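Local coordinates for protein gamma-D-glutamyl-L-lysine dipeptidyl-peptidase (Bacillus cereus ATCC 10987, PDB 3H41) that probably hydrolyses gamma-D-glutamyl-L-lysine bonds in murein peptides, releasing L-Ala-gamma-D-Glu, as a cysteine peptidase of the NlpC/P60 family, at residues 142-147 with 193-198; 219-224 with 229-234; 267-272 with 279-284. All blocks are in the same frame, centred on the assembly; numbering follows the deposited sequence. Where two conformers were deposited one is given.

Contacts 2 and 3 belong to the catalytic NlpC/P60 domain, and both touch the bound D-glutamic acid. Their centres lie about 12 Å apart, and Phe219 of contact 2 fits against the 279-284 segment of contact 3, its CE2 standing 3.8 Å from His281 CA. Contact 1 lies away from the substrate and ties a turn of the second SH3-like domain to helix 189-197 of the catalytic domain. Its centre is about 12 Å from that of contact 2 and about 17 Å from that of contact 3. That helix still joins all three: Gly196 CA is 3.7 Å from Phe219 CZ, and Gly196 C is 3.5 Å from Ile280 CD1.

Contact 1 of 3, residues 142-147 with 193-198; sequences VSYNTR and INTGKM
Thr195 OG1 is held by two groups, Asp191 O one turn earlier in its helix and His227 NE2, while the methyl branch, CG2, meets Tyr144. That methyl lies anti to the backbone N and comes obliquely onto the phenol end of the ring, 3.2 Å from Tyr144 OH and 3.6 Å from Tyr144 CZ. Met198, a selenomethionine, bends at its last torsion and brings CE obliquely to the ring as well, 3.7 Å from Tyr144 CE1. Both side chains cross the tyrosine at about a right angle. With CG of Tyr144 anti to its backbone N (chi1 -176°), the ring is thrown out from the turn toward the helix. There its hydroxyl hydrogen-bonds Ser226 OG, and Phe199 meets the ring edge-to-face.

Behind the tyrosine, a type II turn from Ser143 to Thr146 is stiffened from several sides. Ser143 O accepts from Thr146 OG1 at 2.6 Å, in the carbonyl plane on a lone pair, and also from Thr146 N. Ser143 OG donates to Tyr144 O at 2.6 Å. Asn145 takes up the positive phi of the third turn position, and Arg147 grips its OD1 side-on with NE and NH2, the bond from Arg147 NH2 to Asn145 OD1 measuring 3.1 Å. The turn links strands 139-143 and 147-153 of the SH3-like sheet. Its tyrosine meets helix 189-197 across an interdomain contact between a bacterial SH3 (SH3b) domain and the NlpC/P60 peptidase domain.

Contact 2 of 3, residues 219-224 with 229-234; sequences FTHTIY and ITIPRD. With ALA (alanine), chain B; DGL (D-glutamic acid), chain C.
His221 presents the edge of its imidazole to Ile231, and Tyr224 stands beside Ile229 about one helical turn farther on. CG of His221 is anti to the backbone N (chi1 167°), which carries ND1 to Ile231 O, 2.9 Å away. The oxygen lies in the ring plane, but the bond is bent (138° at the hydrogen) and reaches the carbonyl from above its plane. Ile231 lays CD1 against the helix backbone, 3.7 Å from Thr220 O, while its CG2 packs 3.9 Å from Tyr224 CB. Tyr224 and Ile229 run side by side in the same direction, with Ile229 CB at the tyrosine ring edge, 4.0 Å from Tyr224 CD1; beyond them Tyr224 OH bonds Gly253 O.

The backbone closes the turn with Ile229 N donating to Tyr224 O at 3.0 Å. A water bridges the two segments, donating to His221 O and Ile229 O and accepting from Ile231 N.

The irregular 229-234 segment thereby runs back along helix 218-225 to the ligand. Asp234 OD1 accepts from the alanine N at 2.7 Å, and Tyr96 OH bonds its OD2. The guanidinium of Arg233 has the alanine CA over one face, and Asp215 and Thr209 hold its NH2. Glu61 O also bonds the alanine; holding the amino end of the dipeptide with Asp234 is part of the substrate pocket of this NlpC/P60 peptidase.

Contact 3 of 3, residues 267-272 with 279-284; sequences VHHVAM and MIHSPR. With DGL (D-glutamic acid), chain C.
The imidazoles of His269 and His281 meet rim to rim, their planes at 76° and neither lying over the other. NE2 of His269, in one of its two conformers, makes a hydrogen bond with His281 ND1 at 2.7 Å in which either could be the donor. Pro283 CB covers one face of the His281 ring, 3.4 Å above the plane and offset toward the rim, and Tyr299 meets both rings. CG of His281 sits between the backbone N and the carbonyl carbon (chi1 63°), turning ND1 to His269 while NE2 bonds Glu290. His269 and His281 probably serve with Cys216, seen here as cysteinesulfonic acid, as the Cys-His-His catalytic triad of the family.

Next to the histidines, Ala271 CB touches His281 CB at 3.6 Å and SE of Met279, a selenomethionine, at 3.7 Å. Met272 and Ile280 form an antiparallel hydrogen-bonded pair, with Met272 N to Ile280 O at 2.9 Å and Ile280 N to Met272 O at 2.8 Å. Beyond this bridge a water takes over, linking Val270 O and Ser282 N.

A classic beta bulge places His268 and His269 both opposite Phe258 on strand 255-259; of the two, His268 belongs to the D-glutamic acid pocket. Strand 290-293 flanks the hairpin beyond strand 278-281; Val270 packs on helix 235-238, and Met272 and Ile280, side by side, rest on helix 189-197.

Contact 1 of 3, residues 142-147 with 193-198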
loop_
_atom_site.group_PDB
_atom_site.type_symbol
_atom_site.label_atom_id
_atom_site.label_comp_id
_atom_site.label_asym_id
_atom_site.label_seq_id
_atom_site.Cartn_x
_atom_site.Cartn_y
_atom_site.Cartn_z
ATOM N N VAL A 142 -5.582 -0.985 -11.686
ATOM C CA VAL A 142 -5.650 -1.100 -10.237
ATOM C C VAL A 142 -4.370 -1.741 -9.681
ATOM O O VAL A 142 -3.675 -2.526 -10.372
ATOM C CB VAL A 142 -6.879 -1.883 -9.776
ATOM C CG1 VAL A 142 -8.155 -1.053 -10.073
ATOM C CG2 VAL A 142 -6.974 -3.255 -10.447
ATOM N N SER A 143 -4.098 -1.446 -8.410
ATOM C CA SER A 143 -2.931 -1.975 -7.722
ATOM C C SER A 143 -3.086 -3.380 -7.131
ATOM O O SER A 143 -4.134 -3.748 -6.646
ATOM C CB SER A 143 -2.612 -1.028 -6.550
ATOM O OG SER A 143 -1.599 -1.551 -5.698
ATOM N N TYR A 144 -1.993 -4.132 -7.133
ATOM C CA TYR A 144 -1.771 -5.226 -6.211
ATOM C C TYR A 144 -2.412 -4.855 -4.878
ATOM O O TYR A 144 -2.290 -3.727 -4.384
ATOM C CB TYR A 144 -0.253 -5.438 -5.998
ATOM C CG TYR A 144 0.026 -6.618 -5.118
ATOM C CD1 TYR A 144 -0.104 -7.906 -5.610
ATOM C CD2 TYR A 144 0.340 -6.460 -3.766
ATOM C CE1 TYR A 144 0.124 -9.012 -4.796
ATOM C CE2 TYR A 144 0.554 -7.575 -2.929
ATOM C CZ TYR A 144 0.429 -8.859 -3.468
ATOM O OH TYR A 144 0.597 -10.022 -2.711
ATOM N N ASN A 145 -3.129 -5.812 -4.320
ATOM C CA ASN A 145 -3.696 -5.716 -2.960
ATOM C C ASN A 145 -5.032 -4.981 -2.896
ATOM O O ASN A 145 -5.567 -4.791 -1.811
ATOM C CB ASN A 145 -2.719 -5.080 -1.960
ATOM C CG ASN A 145 -3.123 -5.335 -0.512
ATOM O OD1 ASN A 145 -3.541 -6.452 -0.146
ATOM N ND2 ASN A 145 -3.040 -4.281 0.317
ATOM N N THR A 146 -5.546 -4.560 -4.045
ATOM C CA THR A 146 -6.930 -4.055 -4.183
ATOM C C THR A 146 -7.885 -5.232 -3.938
ATOM O O THR A 146 -7.626 -6.338 -4.435
ATOM C CB THR A 146 -7.142 -3.458 -5.581
ATOM O OG1 THR A 146 -6.211 -2.345 -5.800
ATOM C CG2 THR A 146 -8.619 -3.009 -5.794
ATOM N N ARG A 147 -8.933 -5.015 -3.140
ATOM C CA ARG A 147 -9.938 -6.023 -2.864
ATOM C C ARG A 147 -11.294 -5.500 -3.285
ATOM O O ARG A 147 -11.694 -4.438 -2.849
ATOM C CB ARG A 147 -10.002 -6.394 -1.389
ATOM C CG ARG A 147 -8.709 -6.910 -0.796
ATOM C CD ARG A 147 -7.996 -5.813 0.030
ATOM N NE ARG A 147 -6.734 -6.325 0.564
ATOM C CZ ARG A 147 -6.635 -7.176 1.590
ATOM N NH1 ARG A 147 -7.706 -7.582 2.258
ATOM N NH2 ARG A 147 -5.453 -7.611 1.964
ATOM N N ILE A 193 8.457 -13.401 -0.071
ATOM C CA ILE A 193 9.623 -13.029 -0.816
ATOM C C ILE A 193 9.262 -12.943 -2.291
ATOM O O ILE A 193 9.599 -11.967 -2.972
ATOM C CB ILE A 193 10.813 -14.013 -0.536
ATOM C CG1 ILE A 193 11.229 -13.865 0.939
ATOM C CG2 ILE A 193 11.960 -13.757 -1.516
ATOM C CD1 ILE A 193 12.261 -14.865 1.447
ATOM N N ASN A 194 8.509 -13.933 -2.749
ATOM C CA ASN A 194 8.125 -14.005 -4.125
ATOM C C ASN A 194 7.236 -12.830 -4.464
ATOM O O ASN A 194 7.365 -12.228 -5.557
ATOM C CB ASN A 194 7.479 -15.376 -4.438
ATOM C CG ASN A 194 8.532 -16.445 -4.650
ATOM O OD1 ASN A 194 9.630 -16.146 -5.142
ATOM N ND2 ASN A 194 8.247 -17.662 -4.214
ATOM N N THR A 195 6.382 -12.461 -3.513
ATOM C CA THR A 195 5.549 -11.268 -3.667
ATOM C C THR A 195 6.399 -10.014 -3.866
ATOM O O THR A 195 6.229 -9.283 -4.825
ATOM C CB THR A 195 4.553 -11.096 -2.498
ATOM O OG1 THR A 195 3.576 -12.158 -2.548
ATOM C CG2 THR A 195 3.830 -9.734 -2.595
ATOM N N GLY A 196 7.350 -9.796 -2.976
ATOM C CA GLY A 196 8.268 -8.670 -3.093
ATOM C C GLY A 196 9.018 -8.637 -4.382
ATOM O O GLY A 196 9.140 -7.566 -5.000
ATOM N N LYS A 197 9.532 -9.796 -4.798
ATOM C CA LYS A 197 10.259 -9.911 -6.072
ATOM C C LYS A 197 9.506 -9.471 -7.290
ATOM O O LYS A 197 10.140 -8.994 -8.256
ATOM C CB LYS A 197 10.845 -11.319 -6.286
ATOM C CG LYS A 197 11.983 -11.690 -5.321
ATOM C CD LYS A 197 12.446 -13.134 -5.532
ATOM C CE LYS A 197 13.690 -13.498 -4.729
ATOM N NZ LYS A 197 14.134 -14.937 -4.974
HETATM N N MSE A 198 8.168 -9.585 -7.271
HETATM C CA MSE A 198 7.378 -9.108 -8.404
HETATM C C MSE A 198 7.612 -7.635 -8.684
HETATM O O MSE A 198 7.424 -7.186 -9.827
HETATM C CB MSE A 198 5.879 -9.346 -8.188
HETATM C CG MSE A 198 5.490 -10.833 -7.987
HETATM SE SE MSE A 198 3.527 -10.950 -8.235
HETATM C CE MSE A 198 2.972 -9.584 -7.057
#

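Contact 2 of 3, residues 219-224 with 229-234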
loop_
_atom_site.group_PDB
_atom_site.type_symbol
_atom_site.label_atom_id
_atom_site.label_comp_id
_atom_site.label_asym_id
_atom_site.label_seq_id
_atom_site.Cartn_x
_atom_site.Cartn_y
_atom_site.Cartn_z
ATOM N N PHE A 219 5.790 -0.906 1.435
ATOM C CA PHE A 219 6.146 -2.186 0.789
ATOM C C PHE A 219 5.939 -3.354 1.748
ATOM O O PHE A 219 5.214 -4.295 1.440
ATOM C CB PHE A 219 7.602 -2.087 0.360
ATOM C CG PHE A 219 8.150 -3.277 -0.387
ATOM C CD1 PHE A 219 7.617 -3.677 -1.614
ATOM C CD2 PHE A 219 9.286 -3.907 0.071
ATOM C CE1 PHE A 219 8.199 -4.715 -2.342
ATOM C CE2 PHE A 219 9.891 -4.956 -0.656
ATOM C CZ PHE A 219 9.334 -5.363 -1.853
ATOM N N THR A 220 6.591 -3.299 2.900
ATOM C CA THR A 220 6.425 -4.338 3.907
ATOM C C THR A 220 4.948 -4.480 4.389
ATOM O O THR A 220 4.420 -5.582 4.466
ATOM C CB THR A 220 7.409 -4.163 5.086
ATOM O OG1 THR A 220 7.192 -2.912 5.734
ATOM C CG2 THR A 220 8.859 -4.242 4.573
ATOM N N HIS A 221 4.284 -3.379 4.678
ATOM C CA HIS A 221 2.887 -3.422 5.107
ATOM C C HIS A 221 2.036 -4.092 4.040
ATOM O O HIS A 221 1.223 -4.956 4.358
ATOM C CB HIS A 221 2.378 -2.003 5.385
ATOM C CG HIS A 221 0.893 -1.905 5.536
ATOM N ND1 HIS A 221 0.249 -2.272 6.699
ATOM C CD2 HIS A 221 -0.068 -1.492 4.679
ATOM C CE1 HIS A 221 -1.047 -2.043 6.563
ATOM N NE2 HIS A 221 -1.271 -1.578 5.348
ATOM N N THR A 222 2.254 -3.722 2.775
ATOM C CA THR A 222 1.456 -4.282 1.651
ATOM C C THR A 222 1.694 -5.768 1.410
ATOM O O THR A 222 0.751 -6.517 1.192
ATOM C CB THR A 222 1.685 -3.473 0.350
ATOM O OG1 THR A 222 1.231 -2.124 0.560
ATOM C CG2 THR A 222 0.941 -4.106 -0.862
ATOM N N ILE A 223 2.943 -6.204 1.502
ATOM C CA ILE A 223 3.311 -7.608 1.303
ATOM C C ILE A 223 2.629 -8.454 2.374
ATOM O O ILE A 223 1.968 -9.461 2.060
ATOM C CB ILE A 223 4.827 -7.814 1.421
ATOM C CG1 ILE A 223 5.530 -7.305 0.159
ATOM C CG2 ILE A 223 5.167 -9.292 1.627
ATOM C CD1 ILE A 223 7.025 -7.274 0.299
ATOM N N TYR A 224 2.744 -8.020 3.632
ATOM C CA TYR A 224 2.101 -8.786 4.717
ATOM C C TYR A 224 0.584 -8.746 4.648
ATOM O O TYR A 224 -0.047 -9.783 4.812
ATOM C CB TYR A 224 2.626 -8.346 6.083
ATOM C CG TYR A 224 3.870 -9.099 6.469
ATOM C CD1 TYR A 224 3.774 -10.331 7.178
ATOM C CD2 TYR A 224 5.137 -8.646 6.142
ATOM C CE1 TYR A 224 4.878 -11.036 7.531
ATOM C CE2 TYR A 224 6.265 -9.378 6.499
ATOM C CZ TYR A 224 6.111 -10.573 7.207
ATOM O OH TYR A 224 7.186 -11.334 7.570
ATOM N N ILE A 229 -1.939 -10.753 6.948
ATOM C CA ILE A 229 -1.306 -10.307 8.222
ATOM C C ILE A 229 -1.195 -8.785 8.214
ATOM O O ILE A 229 -0.459 -8.208 7.422
ATOM C CB ILE A 229 0.067 -10.964 8.421
ATOM C CG1 ILE A 229 -0.068 -12.483 8.413
ATOM C CG2 ILE A 229 0.718 -10.441 9.722
ATOM C CD1 ILE A 229 1.214 -13.228 8.574
ATOM N N THR A 230 -1.963 -8.131 9.080
ATOM C CA THR A 230 -1.991 -6.680 9.112
ATOM C C THR A 230 -0.948 -6.214 10.119
ATOM O O THR A 230 -1.033 -6.562 11.303
ATOM C CB THR A 230 -3.375 -6.183 9.504
ATOM O OG1 THR A 230 -4.308 -6.645 8.520
ATOM C CG2 THR A 230 -3.385 -4.658 9.540
ATOM N N ILE A 231 0.072 -5.520 9.611
ATOM C CA ILE A 231 1.137 -4.949 10.426
ATOM C C ILE A 231 0.961 -3.428 10.343
ATOM O O ILE A 231 0.250 -2.962 9.497
ATOM C CB ILE A 231 2.553 -5.431 9.961
ATOM C CG1 ILE A 231 3.017 -4.726 8.674
ATOM C CG2 ILE A 231 2.539 -6.944 9.727
ATOM C CD1 ILE A 231 4.413 -5.184 8.154
ATOM N N PRO A 232 1.576 -2.658 11.249
ATOM C CA PRO A 232 1.436 -1.200 11.203
ATOM C C PRO A 232 1.917 -0.618 9.877
ATOM O O PRO A 232 2.766 -1.208 9.208
ATOM C CB PRO A 232 2.308 -0.710 12.367
ATOM C CG PRO A 232 2.382 -1.888 13.293
ATOM C CD PRO A 232 2.372 -3.104 12.399
ATOM N N ARG A 233 1.357 0.515 9.496
ATOM C CA ARG A 233 1.748 1.184 8.279
ATOM C C ARG A 233 3.199 1.693 8.273
ATOM O O ARG A 233 3.870 1.588 7.256
ATOM C CB ARG A 233 0.789 2.340 7.985
ATOM C CG ARG A 233 1.211 3.286 6.891
ATOM C CD ARG A 233 1.245 2.622 5.614
ATOM N NE ARG A 233 1.731 3.436 4.481
ATOM C CZ ARG A 233 3.002 3.692 4.175
ATOM N NH1 ARG A 233 3.994 3.354 4.976
ATOM N NH2 ARG A 233 3.276 4.321 3.047
ATOM N N ASP A 234 3.662 2.256 9.394
ATOM C CA ASP A 234 4.952 2.939 9.438
ATOM C C ASP A 234 6.083 2.083 10.038
ATOM O O ASP A 234 5.854 1.123 10.786
ATOM C CB ASP A 234 4.812 4.262 10.201
ATOM C CG ASP A 234 3.988 5.316 9.445
ATOM O OD1 ASP A 234 3.868 5.239 8.230
ATOM O OD2 ASP A 234 3.454 6.242 10.081
HETATM N N ALA B . 3.681 7.493 6.779
HETATM C CA ALA B . 4.866 7.402 5.816
HETATM C C ALA B . 6.159 7.151 6.583
HETATM O O ALA B . 6.282 7.551 7.749
HETATM C CB ALA B . 5.010 8.689 5.007
HETATM N N DGL C . 7.132 6.500 5.943
HETATM C CA DGL C . 8.439 6.316 6.577
HETATM C C DGL C . 8.342 5.446 7.795
HETATM O O DGL C . 9.141 5.560 8.735
HETATM C CB DGL C . 9.429 5.710 5.568
HETATM C CG DGL C . 10.879 5.626 6.081
HETATM C CD DGL C . 11.413 6.881 6.770
HETATM O OE1 DGL C . 12.233 7.567 6.134
HETATM O OE2 DGL C . 11.076 7.180 7.949
HETATM O OXT DGL C . 7.487 4.553 7.847
HETATM O O HOH W 1 0.130 -5.539 6.951
#

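Contact 3 of 3, residues 267-272 with 279-284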
loop_
_atom_site.group_PDB
_atom_site.type_symbol
_atom_site.label_atom_id
_atom_site.label_comp_id
_atom_site.label_asym_id
_atom_site.label_seq_id
_atom_site.Cartn_x
_atom_site.Cartn_y
_atom_site.Cartn_z
ATOM N N VAL A 267 13.752 4.985 14.322
ATOM C CA VAL A 267 13.735 4.049 13.198
ATOM C C VAL A 267 13.339 4.844 11.989
ATOM O O VAL A 267 12.409 5.625 12.074
ATOM C CB VAL A 267 12.714 2.936 13.460
ATOM C CG1 VAL A 267 12.375 2.121 12.156
ATOM C CG2 VAL A 267 13.254 2.046 14.525
ATOM N N HIS A 268 14.066 4.685 10.887
ATOM C CA HIS A 268 13.669 5.306 9.625
ATOM C C HIS A 268 13.781 4.402 8.394
ATOM O O HIS A 268 13.610 4.889 7.293
ATOM C CB HIS A 268 14.489 6.589 9.375
ATOM C CG HIS A 268 15.945 6.334 9.143
ATOM N ND1 HIS A 268 16.533 6.449 7.901
ATOM C CD2 HIS A 268 16.927 5.932 9.986
ATOM C CE1 HIS A 268 17.820 6.162 7.997
ATOM N NE2 HIS A 268 18.085 5.838 9.249
ATOM N N HIS A 269 14.073 3.115 8.548
ATOM C CA HIS A 269 14.078 2.216 7.396
ATOM C C HIS A 269 13.709 0.806 7.822
ATOM O O HIS A 269 14.010 0.381 8.941
ATOM C CB HIS A 269 15.434 2.231 6.654
ATOM C CG HIS A 269 15.431 1.402 5.406
ATOM N ND1 HIS A 269 14.656 1.722 4.311
ATOM C CD2 HIS A 269 16.035 0.228 5.107
ATOM C CE1 HIS A 269 14.820 0.801 3.377
ATOM N NE2 HIS A 269 15.638 -0.124 3.841
ATOM N N VAL A 270 13.054 0.085 6.915
ATOM C CA VAL A 270 12.699 -1.292 7.143
ATOM C C VAL A 270 12.929 -2.054 5.841
ATOM O O VAL A 270 12.716 -1.506 4.726
ATOM C CB VAL A 270 11.269 -1.457 7.646
ATOM C CG1 VAL A 270 10.245 -0.808 6.679
ATOM C CG2 VAL A 270 10.943 -2.958 7.947
ATOM N N ALA A 271 13.408 -3.280 5.996
ATOM C CA ALA A 271 13.630 -4.190 4.878
ATOM C C ALA A 271 13.178 -5.602 5.295
ATOM O O ALA A 271 12.938 -5.857 6.453
ATOM C CB ALA A 271 15.115 -4.156 4.477
HETATM N N MSE A 272 12.986 -6.508 4.351
HETATM C CA MSE A 272 12.668 -7.897 4.702
HETATM C C MSE A 272 13.826 -8.791 4.361
HETATM O O MSE A 272 14.328 -8.760 3.234
HETATM C CB MSE A 272 11.419 -8.391 3.912
HETATM C CG MSE A 272 10.956 -9.747 4.340
HETATM SE SE MSE A 272 9.252 -10.248 3.534
HETATM C CE MSE A 272 9.787 -10.132 1.734
HETATM N N MSE A 279 18.560 -8.919 1.653
HETATM C CA MSE A 279 17.270 -8.349 2.047
HETATM C C MSE A 279 16.638 -7.680 0.841
HETATM O O MSE A 279 17.317 -7.325 -0.106
HETATM C CB MSE A 279 17.394 -7.362 3.199
HETATM C CG MSE A 279 18.230 -6.171 2.879
HETATM SE SE MSE A 279 18.679 -5.195 4.484
HETATM C CE MSE A 279 19.176 -3.708 3.506
ATOM N N ILE A 280 15.321 -7.544 0.882
ATOM C CA ILE A 280 14.595 -6.884 -0.158
ATOM C C ILE A 280 13.898 -5.678 0.471
ATOM O O ILE A 280 13.468 -5.765 1.610
ATOM C CB ILE A 280 13.594 -7.853 -0.867
ATOM C CG1 ILE A 280 13.037 -7.219 -2.131
ATOM C CG2 ILE A 280 12.496 -8.342 0.101
ATOM C CD1 ILE A 280 12.309 -8.250 -3.111
ATOM N N HIS A 281 13.869 -4.550 -0.263
ATOM C CA HIS A 281 13.255 -3.324 0.217
ATOM C C HIS A 281 12.933 -2.352 -0.893
ATOM O O HIS A 281 13.399 -2.483 -2.039
ATOM C CB HIS A 281 14.160 -2.647 1.306
ATOM C CG HIS A 281 15.512 -2.199 0.832
ATOM N ND1 HIS A 281 16.418 -1.563 1.672
ATOM C CD2 HIS A 281 16.122 -2.278 -0.381
ATOM C CE1 HIS A 281 17.511 -1.269 0.988
ATOM N NE2 HIS A 281 17.370 -1.711 -0.247
ATOM N N SER A 282 12.079 -1.385 -0.574
ATOM C CA SER A 282 11.922 -0.170 -1.380
ATOM C C SER A 282 12.673 0.983 -0.693
ATOM O O SER A 282 12.188 1.532 0.291
ATOM C CB SER A 282 10.448 0.173 -1.549
ATOM O OG SER A 282 10.365 1.212 -2.483
ATOM N N PRO A 283 13.868 1.351 -1.198
ATOM C CA PRO A 283 14.804 1.950 -0.208
ATOM C C PRO A 283 14.816 3.461 -0.041
ATOM O O PRO A 283 14.873 3.946 1.089
ATOM C CB PRO A 283 16.166 1.470 -0.708
ATOM C CG PRO A 283 16.007 1.362 -2.149
ATOM C CD PRO A 283 14.581 0.918 -2.411
ATOM N N ARG A 284 14.780 4.196 -1.149
ATOM C CA ARG A 284 14.862 5.658 -1.139
ATOM C C ARG A 284 14.524 6.169 -2.538
ATOM O O ARG A 284 14.567 5.407 -3.512
ATOM C CB ARG A 284 16.278 6.119 -0.731
ATOM C CG ARG A 284 17.398 5.625 -1.671
ATOM C CD ARG A 284 18.791 6.195 -1.342
ATOM N NE ARG A 284 19.073 6.121 0.086
ATOM C CZ ARG A 284 19.726 7.046 0.793
ATOM N NH1 ARG A 284 20.188 8.169 0.225
ATOM N NH2 ARG A 284 19.906 6.850 2.095
HETATM N N DGL C . 7.132 6.500 5.943
HETATM C CA DGL C . 8.439 6.316 6.577
HETATM C C DGL C . 8.342 5.446 7.795
HETATM O O DGL C . 9.141 5.560 8.735
HETATM C CB DGL C . 9.429 5.710 5.568
HETATM C CG DGL C . 10.879 5.626 6.081
HETATM C CD DGL C . 11.413 6.881 6.770
HETATM O OE1 DGL C . 12.233 7.567 6.134
HETATM O OE2 DGL C . 11.076 7.180 7.949
HETATM O OXT DGL C . 7.487 4.553 7.847
HETATM O O HOH W 2 11.145 -1.927 2.384
#